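Polyketide biosynthesis 3-hydroxy-3-methylglutaryl-ACP synthase PksG (Bacillus subtilis, PDB 4YXT) catalyses the aldol condensation of an acetyl group carried by an acyl carrier protein with a beta-ketothioester polyketide intermediate during synthesis of the antibiotic bacillaene. Local coordinates at residues R73-I78 / N102-L107; L139-D144 / A172-V177; V2-E7 / N126-Q131; I6-V11 / K60-A65. The protein carries 1 engineered substitution. One frame throughout, in Å; residues are numbered along the deposited sequence.

Contact 1 of 4, residues R73-I78 / N102-L107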
# COMPACT_ATOMS: atom_id res chain seq x y z
N ARG A 73 6.68 -19.56 8.94
CA ARG A 73 5.52 -19.53 8.04
C ARG A 73 4.93 -18.11 7.78
O ARG A 73 4.01 -17.99 6.94
CB ARG A 73 4.44 -20.51 8.51
CG ARG A 73 4.80 -21.97 8.34
CD ARG A 73 3.71 -22.84 8.92
NE ARG A 73 3.54 -24.09 8.15
CZ ARG A 73 4.17 -25.23 8.40
NH1 ARG A 73 5.05 -25.34 9.41
NH2 ARG A 73 3.93 -26.30 7.63
N ILE A 74 5.41 -17.06 8.47
CA ILE A 74 4.98 -15.71 8.11
C ILE A 74 5.52 -15.48 6.70
O ILE A 74 6.74 -15.34 6.53
CB ILE A 74 5.57 -14.51 8.90
CG1 ILE A 74 5.55 -14.64 10.42
CG2 ILE A 74 4.82 -13.24 8.50
CD1 ILE A 74 4.26 -15.04 11.03
N GLU A 75 4.65 -15.42 5.71
CA GLU A 75 5.09 -15.10 4.35
C GLU A 75 4.54 -13.81 3.69
O GLU A 75 4.81 -13.58 2.54
CB GLU A 75 4.70 -16.25 3.50
CG GLU A 75 5.66 -17.37 3.70
CD GLU A 75 5.15 -18.61 3.07
OE1 GLU A 75 4.51 -18.51 1.99
OE2 GLU A 75 5.37 -19.64 3.69
N LEU A 76 3.77 -13.02 4.43
CA LEU A 76 3.28 -11.72 4.00
C LEU A 76 3.47 -10.77 5.15
O LEU A 76 2.96 -11.01 6.21
CB LEU A 76 1.79 -11.83 3.63
CG LEU A 76 1.01 -10.61 3.17
CD1 LEU A 76 1.61 -9.98 1.94
CD2 LEU A 76 -0.42 -11.04 2.85
N LEU A 77 4.25 -9.72 4.96
CA LEU A 77 4.34 -8.68 5.93
C LEU A 77 3.80 -7.38 5.30
O LEU A 77 4.32 -6.94 4.28
CB LEU A 77 5.80 -8.51 6.40
CG LEU A 77 6.00 -7.24 7.26
CD1 LEU A 77 5.18 -7.20 8.52
CD2 LEU A 77 7.44 -7.01 7.62
N ILE A 78 2.79 -6.78 5.89
CA ILE A 78 2.15 -5.59 5.31
C ILE A 78 2.15 -4.56 6.39
O ILE A 78 1.59 -4.81 7.45
CB ILE A 78 0.69 -5.83 4.87
CG1 ILE A 78 0.61 -6.87 3.72
CG2 ILE A 78 -0.01 -4.53 4.44
CD1 ILE A 78 -0.83 -7.22 3.34
N ASN A 102 11.67 -14.75 7.96
CA ASN A 102 12.27 -15.52 6.88
C ASN A 102 12.39 -14.64 5.63
O ASN A 102 11.47 -13.85 5.34
CB ASN A 102 11.33 -16.71 6.56
CG ASN A 102 11.78 -17.55 5.36
OD1 ASN A 102 12.90 -17.46 4.87
ND2 ASN A 102 10.88 -18.37 4.88
N ARG A 103 13.44 -14.78 4.83
CA ARG A 103 13.56 -13.94 3.60
C ARG A 103 12.49 -14.28 2.57
O ARG A 103 12.22 -13.48 1.66
CB ARG A 103 14.94 -14.05 2.95
CG ARG A 103 16.12 -13.65 3.82
CD ARG A 103 16.96 -14.86 4.21
NE ARG A 103 17.86 -15.21 3.13
CZ ARG A 103 18.22 -16.43 2.76
NH1 ARG A 103 17.81 -17.53 3.39
NH2 ARG A 103 19.01 -16.51 1.71
N ASN A 104 11.92 -15.48 2.68
CA ASN A 104 10.86 -15.93 1.81
C ASN A 104 9.49 -15.30 2.16
O ASN A 104 8.57 -15.97 2.62
CB ASN A 104 10.73 -17.49 1.84
CG ASN A 104 9.68 -17.98 0.86
OD1 ASN A 104 9.43 -17.35 -0.18
ND2 ASN A 104 9.04 -19.06 1.19
N CYS A 105 9.36 -14.00 1.92
CA CYS A 105 8.24 -13.23 2.43
C CYS A 105 7.93 -12.02 1.51
O CYS A 105 8.85 -11.19 1.21
CB CYS A 105 8.66 -12.74 3.82
SG CYS A 105 7.39 -11.96 4.85
N ARG A 106 6.67 -11.83 1.12
CA ARG A 106 6.35 -10.51 0.55
C ARG A 106 6.26 -9.43 1.61
O ARG A 106 5.59 -9.63 2.65
CB ARG A 106 5.06 -10.50 -0.18
CG ARG A 106 4.92 -11.59 -1.19
CD ARG A 106 3.55 -11.42 -1.83
NE ARG A 106 3.35 -12.24 -3.00
CZ ARG A 106 2.49 -13.26 -3.08
NH1 ARG A 106 1.75 -13.62 -2.03
NH2 ARG A 106 2.39 -13.92 -4.23
N LEU A 107 6.87 -8.28 1.28
CA LEU A 107 6.96 -7.09 2.13
C LEU A 107 6.47 -5.85 1.33
O LEU A 107 7.00 -5.59 0.23
CB LEU A 107 8.43 -6.78 2.38
CG LEU A 107 9.25 -7.87 3.01
CD1 LEU A 107 10.75 -7.62 2.95
CD2 LEU A 107 8.73 -7.98 4.43
O HOH W 1 9.00 -15.29 8.34
O HOH W 2 2.63 -13.68 0.83
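Strand 74-78 pairs in parallel with the start of strand 106-111, Leu76 with Arg106 and Leu77 with Leu107; the turn 102-105 leads in. Helix 91-99 joins them, so this is the beta-alpha-beta unit that ends the sheet of the thiolase fold within this chain. Arg106 N donates to Glu75 O at 2.9 Å from above the carbonyl plane, whereas Leu77 N reaches Arg106 O almost along its C=O axis, 2.7 Å and nearly straight. On the face turned to helix 91-99, CD2 of Leu107 lies 3.6 Å from both CB and CD2 of Leu77, the side chains crossing obliquely. Leu77 has CG anti to its backbone N (chi1 169°), CG of Leu107 is anti to its carbonyl carbon. The opposite face carries Leu76, whose CD1 meets CB of Arg106; the extended Arg106 forms a salt bridge with Glu333 of the second subunit. Glu75 OE1 is hydrogen-bonded to Ser133 OG and salt-bridged to Arg234 of that subunit. Ahead of strand 106-111, Asn102 OD1 accepts from Asn104 N, an Asx turn. Cys105 SG packs against the Glu75-Leu76 peptide, 3.6 Å from Glu75 C. One water donates to Glu75 O (2.8 Å) and accepts from Arg106 NH1 (3.0 Å).

Contact 2 of 4, residues L139-D144 / A172-V177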
# COMPACT_ATOMS: atom_id res chain seq x y z
N LEU A 139 1.50 -11.28 8.67
CA LEU A 139 1.58 -10.30 9.71
C LEU A 139 1.21 -8.92 9.13
O LEU A 139 1.76 -8.50 8.12
CB LEU A 139 2.99 -10.29 10.22
CG LEU A 139 3.28 -9.46 11.44
CD1 LEU A 139 2.41 -9.77 12.66
CD2 LEU A 139 4.71 -9.70 11.76
N VAL A 140 0.21 -8.27 9.72
CA VAL A 140 -0.21 -6.97 9.33
C VAL A 140 0.05 -6.14 10.54
O VAL A 140 -0.32 -6.51 11.66
CB VAL A 140 -1.73 -6.90 8.99
CG1 VAL A 140 -2.13 -5.51 8.57
CG2 VAL A 140 -2.09 -7.87 7.90
N ILE A 141 0.68 -5.01 10.30
CA ILE A 141 1.05 -4.11 11.33
C ILE A 141 0.57 -2.70 10.90
O ILE A 141 1.01 -2.18 9.91
CB ILE A 141 2.57 -4.08 11.47
CG1 ILE A 141 3.10 -5.45 11.89
CG2 ILE A 141 2.97 -3.01 12.48
CD1 ILE A 141 4.57 -5.45 12.24
N ALA A 142 -0.35 -2.13 11.65
CA ALA A 142 -0.72 -0.75 11.47
C ALA A 142 0.06 0.12 12.49
O ALA A 142 -0.07 -0.09 13.67
CB ALA A 142 -2.21 -0.61 11.61
N SER A 143 0.86 1.09 12.00
CA SER A 143 1.75 1.97 12.79
C SER A 143 1.62 3.43 12.32
O SER A 143 1.92 3.76 11.17
CB SER A 143 3.21 1.48 12.59
OG SER A 143 4.15 1.94 13.59
N ASP A 144 1.15 4.31 13.19
CA ASP A 144 1.01 5.74 12.88
C ASP A 144 1.37 6.59 14.09
O ASP A 144 1.14 6.19 15.24
CB ASP A 144 -0.42 6.12 12.45
CG ASP A 144 -0.67 5.92 10.94
OD1 ASP A 144 0.16 6.38 10.11
OD2 ASP A 144 -1.70 5.27 10.61
N ALA A 172 0.67 1.52 17.54
CA ALA A 172 0.75 0.50 16.52
C ALA A 172 0.07 -0.70 17.05
O ALA A 172 0.05 -0.93 18.27
CB ALA A 172 2.19 0.18 16.11
N VAL A 173 -0.58 -1.41 16.15
CA VAL A 173 -1.19 -2.69 16.44
C VAL A 173 -0.72 -3.72 15.40
O VAL A 173 -0.77 -3.47 14.18
CB VAL A 173 -2.74 -2.66 16.40
CG1 VAL A 173 -3.34 -4.02 16.81
CG2 VAL A 173 -3.34 -1.61 17.30
N ALA A 174 -0.28 -4.89 15.87
CA ALA A 174 0.25 -5.89 15.00
C ALA A 174 -0.72 -7.01 15.07
O ALA A 174 -1.17 -7.37 16.17
CB ALA A 174 1.64 -6.30 15.47
N VAL A 175 -1.07 -7.57 13.93
CA VAL A 175 -2.08 -8.59 13.83
C VAL A 175 -1.48 -9.75 13.00
O VAL A 175 -1.14 -9.54 11.84
CB VAL A 175 -3.32 -8.04 13.08
CG1 VAL A 175 -4.35 -9.13 12.83
CG2 VAL A 175 -4.02 -6.87 13.78
N LEU A 176 -1.43 -10.95 13.59
CA LEU A 176 -1.05 -12.18 12.95
C LEU A 176 -2.24 -12.90 12.40
O LEU A 176 -3.15 -13.20 13.13
CB LEU A 176 -0.38 -13.11 13.97
CG LEU A 176 0.26 -14.39 13.41
CD1 LEU A 176 1.55 -14.13 12.65
CD2 LEU A 176 0.49 -15.36 14.56
N VAL A 177 -2.23 -13.20 11.11
CA VAL A 177 -3.37 -13.68 10.39
C VAL A 177 -2.99 -15.07 9.88
O VAL A 177 -1.86 -15.31 9.37
CB VAL A 177 -3.74 -12.73 9.23
CG1 VAL A 177 -4.92 -13.23 8.45
CG2 VAL A 177 -4.01 -11.31 9.75
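Strands 139-144 and 172-177 lie antiparallel in the middle of the sheet, their axes 4.6 Å apart at 168°. Val140 with Val175 and Ala142 with Val173 are the hydrogen-bonded pairs, each closed by two backbone bonds. The Val140-Val175 ring is the tighter: Val175 N meets Val140 O at 2.6 Å nearly along the C=O axis, and Val140 N points straight at Val175 O, 2.8 Å, in the carbonyl plane. Between the rings, Ile141 faces Ala174 as a non-hydrogen-bonded pair. Its CB branches so that CG2, anti to the backbone N, turns to Val173 O, while CG1, anti to the carbonyl carbon (chi1 -63°), lies 4.0 Å from Ala174 CB. Beyond CG1 the chain runs on extended to CD1, and the side chain also packs against Ala59 of helix 51-64. Leu139, on the same face, brings CD1 to 3.7 Å from Val175 O. At the other end, Ser143 OG, anti to its backbone N, touches Ala172 CB at 3.6 Å and is hydrogen-bonded to Pro51 O. Val140, Ala142, Val173 and Val175 occupy the opposite face, where Met9 of strand 5-12 touches both Val173 and Val175. The side chain of Ala142 is about 9 Å from that of Cys114, the probable acyl-thioester nucleophile, and Asp144 OD1 accepts from the backbone N of Ala82, an engineered residue at a probable proton donor/acceptor position. The arrangement is a buried antiparallel strand pair in the core sheet of a thiolase-fold condensing enzyme, leading at its Ser143 end toward the probable catalytic centre.

Contact 3 of 4, residues V2-E7 / N126-Q131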
# COMPACT_ATOMS: atom_id res chain seq x y z
N VAL A 2 -11.09 -23.24 4.10
CA VAL A 2 -10.18 -22.87 5.19
C VAL A 2 -10.72 -21.70 6.05
O VAL A 2 -11.42 -20.85 5.54
CB VAL A 2 -8.80 -22.51 4.61
CG1 VAL A 2 -8.89 -21.20 3.87
CG2 VAL A 2 -7.73 -22.42 5.68
N SER A 3 -10.40 -21.70 7.34
CA SER A 3 -10.79 -20.61 8.22
C SER A 3 -9.73 -19.55 8.06
O SER A 3 -8.57 -19.89 7.76
CB SER A 3 -10.86 -21.06 9.68
OG SER A 3 -11.78 -22.13 9.86
N ALA A 4 -10.11 -18.28 8.27
CA ALA A 4 -9.17 -17.16 8.22
C ALA A 4 -9.49 -16.06 9.24
O ALA A 4 -10.64 -15.76 9.55
CB ALA A 4 -9.08 -16.59 6.81
N GLY A 5 -8.43 -15.50 9.78
CA GLY A 5 -8.49 -14.28 10.54
C GLY A 5 -7.41 -14.22 11.56
O GLY A 5 -6.30 -14.66 11.31
N ILE A 6 -7.73 -13.65 12.72
CA ILE A 6 -6.70 -13.27 13.67
C ILE A 6 -6.35 -14.45 14.62
O ILE A 6 -7.20 -14.92 15.34
CB ILE A 6 -7.11 -11.99 14.48
CG1 ILE A 6 -7.48 -10.84 13.53
CG2 ILE A 6 -6.07 -11.61 15.48
CD1 ILE A 6 -7.93 -9.56 14.22
N GLU A 7 -5.08 -14.85 14.63
CA GLU A 7 -4.54 -15.79 15.62
C GLU A 7 -4.01 -15.04 16.83
O GLU A 7 -4.08 -15.52 17.95
CB GLU A 7 -3.43 -16.64 14.98
CG GLU A 7 -3.97 -17.41 13.79
CD GLU A 7 -2.98 -18.40 13.21
OE1 GLU A 7 -1.77 -18.25 13.44
OE2 GLU A 7 -3.41 -19.33 12.53
N ASN A 126 -7.50 -12.69 2.37
CA ASN A 126 -7.55 -13.31 1.03
C ASN A 126 -6.30 -14.11 0.66
O ASN A 126 -6.38 -15.05 -0.08
CB ASN A 126 -7.89 -12.29 -0.05
CG ASN A 126 -9.22 -11.60 0.20
OD1 ASN A 126 -10.06 -12.10 0.95
ND2 ASN A 126 -9.41 -10.42 -0.40
N PHE A 127 -5.15 -13.74 1.18
CA PHE A 127 -3.97 -14.57 0.98
C PHE A 127 -4.28 -15.94 1.64
O PHE A 127 -4.10 -16.97 0.99
CB PHE A 127 -2.70 -13.88 1.50
CG PHE A 127 -1.47 -14.77 1.57
CD1 PHE A 127 -0.90 -15.33 0.43
CD2 PHE A 127 -0.88 -15.08 2.79
CE1 PHE A 127 0.25 -16.14 0.50
CE2 PHE A 127 0.26 -15.89 2.87
CZ PHE A 127 0.82 -16.42 1.71
N ILE A 128 -4.80 -15.95 2.87
CA ILE A 128 -5.00 -17.21 3.59
C ILE A 128 -6.06 -18.01 2.86
O ILE A 128 -5.83 -19.15 2.58
CB ILE A 128 -5.46 -17.01 5.06
CG1 ILE A 128 -4.40 -16.27 5.94
CG2 ILE A 128 -5.96 -18.33 5.64
CD1 ILE A 128 -2.92 -16.62 5.87
N LEU A 129 -7.20 -17.38 2.54
CA LEU A 129 -8.27 -18.05 1.83
C LEU A 129 -7.87 -18.53 0.45
O LEU A 129 -8.43 -19.51 -0.03
CB LEU A 129 -9.49 -17.13 1.67
CG LEU A 129 -10.19 -16.81 2.97
CD1 LEU A 129 -11.30 -15.83 2.67
CD2 LEU A 129 -10.71 -18.09 3.63
N SER A 130 -6.93 -17.87 -0.20
CA SER A 130 -6.53 -18.27 -1.56
C SER A 130 -5.80 -19.63 -1.60
O SER A 130 -5.72 -20.25 -2.63
CB SER A 130 -5.61 -17.25 -2.18
OG SER A 130 -4.33 -17.39 -1.62
N GLN A 131 -5.20 -20.02 -0.48
CA GLN A 131 -4.48 -21.28 -0.38
C GLN A 131 -3.42 -21.36 -1.44
O GLN A 131 -3.10 -22.43 -1.91
CB GLN A 131 -5.45 -22.50 -0.40
CG GLN A 131 -6.26 -22.65 0.92
CD GLN A 131 -5.35 -22.95 2.11
OE1 GLN A 131 -4.95 -24.08 2.29
NE2 GLN A 131 -4.96 -21.90 2.89
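Apolar contacts carry most of this meeting between the N-terminal segment 2-7 and the C-terminal turn of helix 116-130 in the thiolase-like fold. Leu129 CD2 is the focus: it lies 3.6 Å from Val2 CG1, 3.9 Å from Ala4 CB and 3.4 Å from the backbone oxygen of Val2. Val2 and Leu129 cross obliquely; Val2 CG1 sits in the crowded position between its backbone N and carbonyl carbon (chi1 71°). Ile128 CG2, anti to its own N, meets Ala4 CB at 3.8 Å and Ser3 O at 3.7 Å. Its other branch leads away from the segment, and the side chain also touches Val177 of strand 170-178.

The polar bonds within the segments lie at the helix end. Gln131, with positive phi, bends back at chi2 (-64°) so that NE2 reaches Ile128 O at 2.9 Å, in the planes of both amide groups. Ile128 O also accepts from Gln131 N, and NE2 has an outside partner in Glu179 OE2. Val2 CG2 meets this NE2 tip to tip at 4.0 Å.

Ile128 O is thus satisfied by Gln131, and the N-terminal segment packs by van der Waals contact, methyls against methyls and backbone oxygens, with no polar bond between the two segments.

Contact 4 of 4, residues I6-V11 / K60-A65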
# COMPACT_ATOMS: atom_id res chain seq x y z
N ILE A 6 -7.73 -13.65 12.72
CA ILE A 6 -6.70 -13.27 13.67
C ILE A 6 -6.35 -14.45 14.62
O ILE A 6 -7.20 -14.92 15.34
CB ILE A 6 -7.11 -11.99 14.48
CG1 ILE A 6 -7.48 -10.84 13.53
CG2 ILE A 6 -6.07 -11.61 15.48
CD1 ILE A 6 -7.93 -9.56 14.22
N GLU A 7 -5.08 -14.85 14.63
CA GLU A 7 -4.54 -15.79 15.62
C GLU A 7 -4.01 -15.04 16.83
O GLU A 7 -4.08 -15.52 17.95
CB GLU A 7 -3.43 -16.64 14.98
CG GLU A 7 -3.97 -17.41 13.79
CD GLU A 7 -2.98 -18.40 13.21
OE1 GLU A 7 -1.77 -18.25 13.44
OE2 GLU A 7 -3.41 -19.33 12.53
N ALA A 8 -3.51 -13.84 16.64
CA ALA A 8 -2.95 -13.15 17.76
C ALA A 8 -2.86 -11.67 17.38
O ALA A 8 -2.73 -11.38 16.22
CB ALA A 8 -1.59 -13.74 18.08
N MET A 9 -2.99 -10.77 18.35
CA MET A 9 -2.80 -9.33 18.07
C MET A 9 -2.34 -8.58 19.31
O MET A 9 -2.72 -8.93 20.40
CB MET A 9 -4.07 -8.68 17.46
CG MET A 9 -5.16 -8.28 18.43
SD MET A 9 -6.68 -7.75 17.58
CE MET A 9 -6.16 -6.22 16.86
N ASN A 10 -1.51 -7.57 19.11
CA ASN A 10 -0.87 -6.85 20.18
C ASN A 10 -0.71 -5.38 19.90
O ASN A 10 -0.49 -4.97 18.79
CB ASN A 10 0.50 -7.43 20.52
CG ASN A 10 1.08 -6.80 21.78
OD1 ASN A 10 0.36 -6.59 22.74
ND2 ASN A 10 2.30 -6.42 21.76
N VAL A 11 -0.78 -4.58 20.96
CA VAL A 11 -0.86 -3.14 20.85
C VAL A 11 0.40 -2.66 21.45
O VAL A 11 0.77 -3.22 22.44
CB VAL A 11 -2.03 -2.58 21.72
CG1 VAL A 11 -2.02 -1.06 21.82
CG2 VAL A 11 -3.35 -3.04 21.16
N LYS A 60 6.63 -7.83 18.28
CA LYS A 60 7.66 -8.62 18.96
C LYS A 60 7.04 -9.64 19.93
O LYS A 60 7.37 -10.86 19.87
CB LYS A 60 8.68 -7.65 19.59
CG LYS A 60 9.73 -8.24 20.56
CD LYS A 60 11.01 -8.66 19.86
CE LYS A 60 12.20 -8.63 20.80
NZ LYS A 60 11.88 -9.17 22.15
N PRO A 61 6.09 -9.20 20.78
CA PRO A 61 5.51 -10.16 21.69
C PRO A 61 4.73 -11.28 21.01
O PRO A 61 4.66 -12.40 21.53
CB PRO A 61 4.64 -9.30 22.61
CG PRO A 61 5.36 -7.98 22.65
CD PRO A 61 5.80 -7.82 21.22
N ILE A 62 4.17 -11.00 19.84
CA ILE A 62 3.54 -12.04 19.08
C ILE A 62 4.60 -12.98 18.58
O ILE A 62 4.51 -14.18 18.80
CB ILE A 62 2.77 -11.50 17.88
CG1 ILE A 62 1.65 -10.57 18.34
CG2 ILE A 62 2.21 -12.68 17.10
CD1 ILE A 62 0.83 -10.01 17.19
N ILE A 63 5.64 -12.44 17.99
CA ILE A 63 6.62 -13.29 17.38
C ILE A 63 7.34 -14.13 18.47
O ILE A 63 7.59 -15.33 18.29
CB ILE A 63 7.57 -12.48 16.48
CG1 ILE A 63 6.81 -11.86 15.28
CG2 ILE A 63 8.67 -13.35 15.97
CD1 ILE A 63 5.87 -12.82 14.56
N ASP A 64 7.60 -13.51 19.62
CA ASP A 64 8.28 -14.25 20.71
C ASP A 64 7.44 -15.41 21.17
O ASP A 64 7.97 -16.44 21.53
CB ASP A 64 8.64 -13.37 21.88
CG ASP A 64 9.75 -12.43 21.56
OD1 ASP A 64 10.35 -12.61 20.48
OD2 ASP A 64 10.02 -11.51 22.37
N ALA A 65 6.11 -15.30 21.10
CA ALA A 65 5.29 -16.42 21.58
C ALA A 65 5.21 -17.58 20.56
O ALA A 65 4.66 -18.63 20.88
CB ALA A 65 3.89 -15.95 21.99
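Strand 8-11 passes the last turns of helix 51-64 with an axis separation of 8.0 Å and an angle of 145° between the N-to-C directions of the two short segments, so they run roughly antiparallel. The nearest CA pair is Ala8 and Ile62, 6.7 Å apart. Ile62 carries the contact from the helix, pointing its extended CG1 branch, with CD1 at the tip, at the strand. CG2, anti to the backbone N, touches Ala8 CB at 4.1 Å. CG1, anti to the carbonyl carbon (chi1 -62°), meets Asn10 CB at 4.0 Å, and CD1 ends against the strand backbone, 3.8 Å from Met9 CA and 3.9 Å from Asn10 N. This is alpha-on-beta packing in the thiolase-like fold: helix 51-64 covers the face of the sheet bearing Ala8 and Asn10, while Met9 CB is directed away from helix 51-64 and its side chain touches Phe303 of helix 301-312. The chain turns a corner at Glu7, and Glu7 and Ala8 form a classic beta bulge facing Leu176 of strand 170-178. Asn10 has CG anti to its backbone N (chi1 -172°); the Asn10 and Pro61 side chains cross at about a right angle, with ND2 of Asn10 3.5 Å from Pro61 CG. The same ND2 is hydrogen-bonded to Ala58 O, which gives this buried amide a polar partner on the helix.

How the contacts relate
All four contacts involve one mixed sheet. Contacts 1 and 2, centres about 14 Å apart, meet where strand 74-80 of the first adjoins strand 137-145 of the second, through probable hydrogen bonds Leu76 O to Leu139 N (2.9 Å) and Ile78 O to Ile141 N (3.0 Å). Contact 2 also adjoins strand 5-12 of contact 4, centres about 9 Å apart, Ala174 N meeting Asn10 O at 2.9 Å. Contacts 3 and 4 share Ile6 and Glu7. Contacts 1 and 3 both touch the second subunit, and Phe127 packs on Leu76. Contact 2 alone approaches the probable catalytic residues, the Ala142 side chain about 9 Å from that of Cys114, that of Ser143 about 10 Å from that of Ala82.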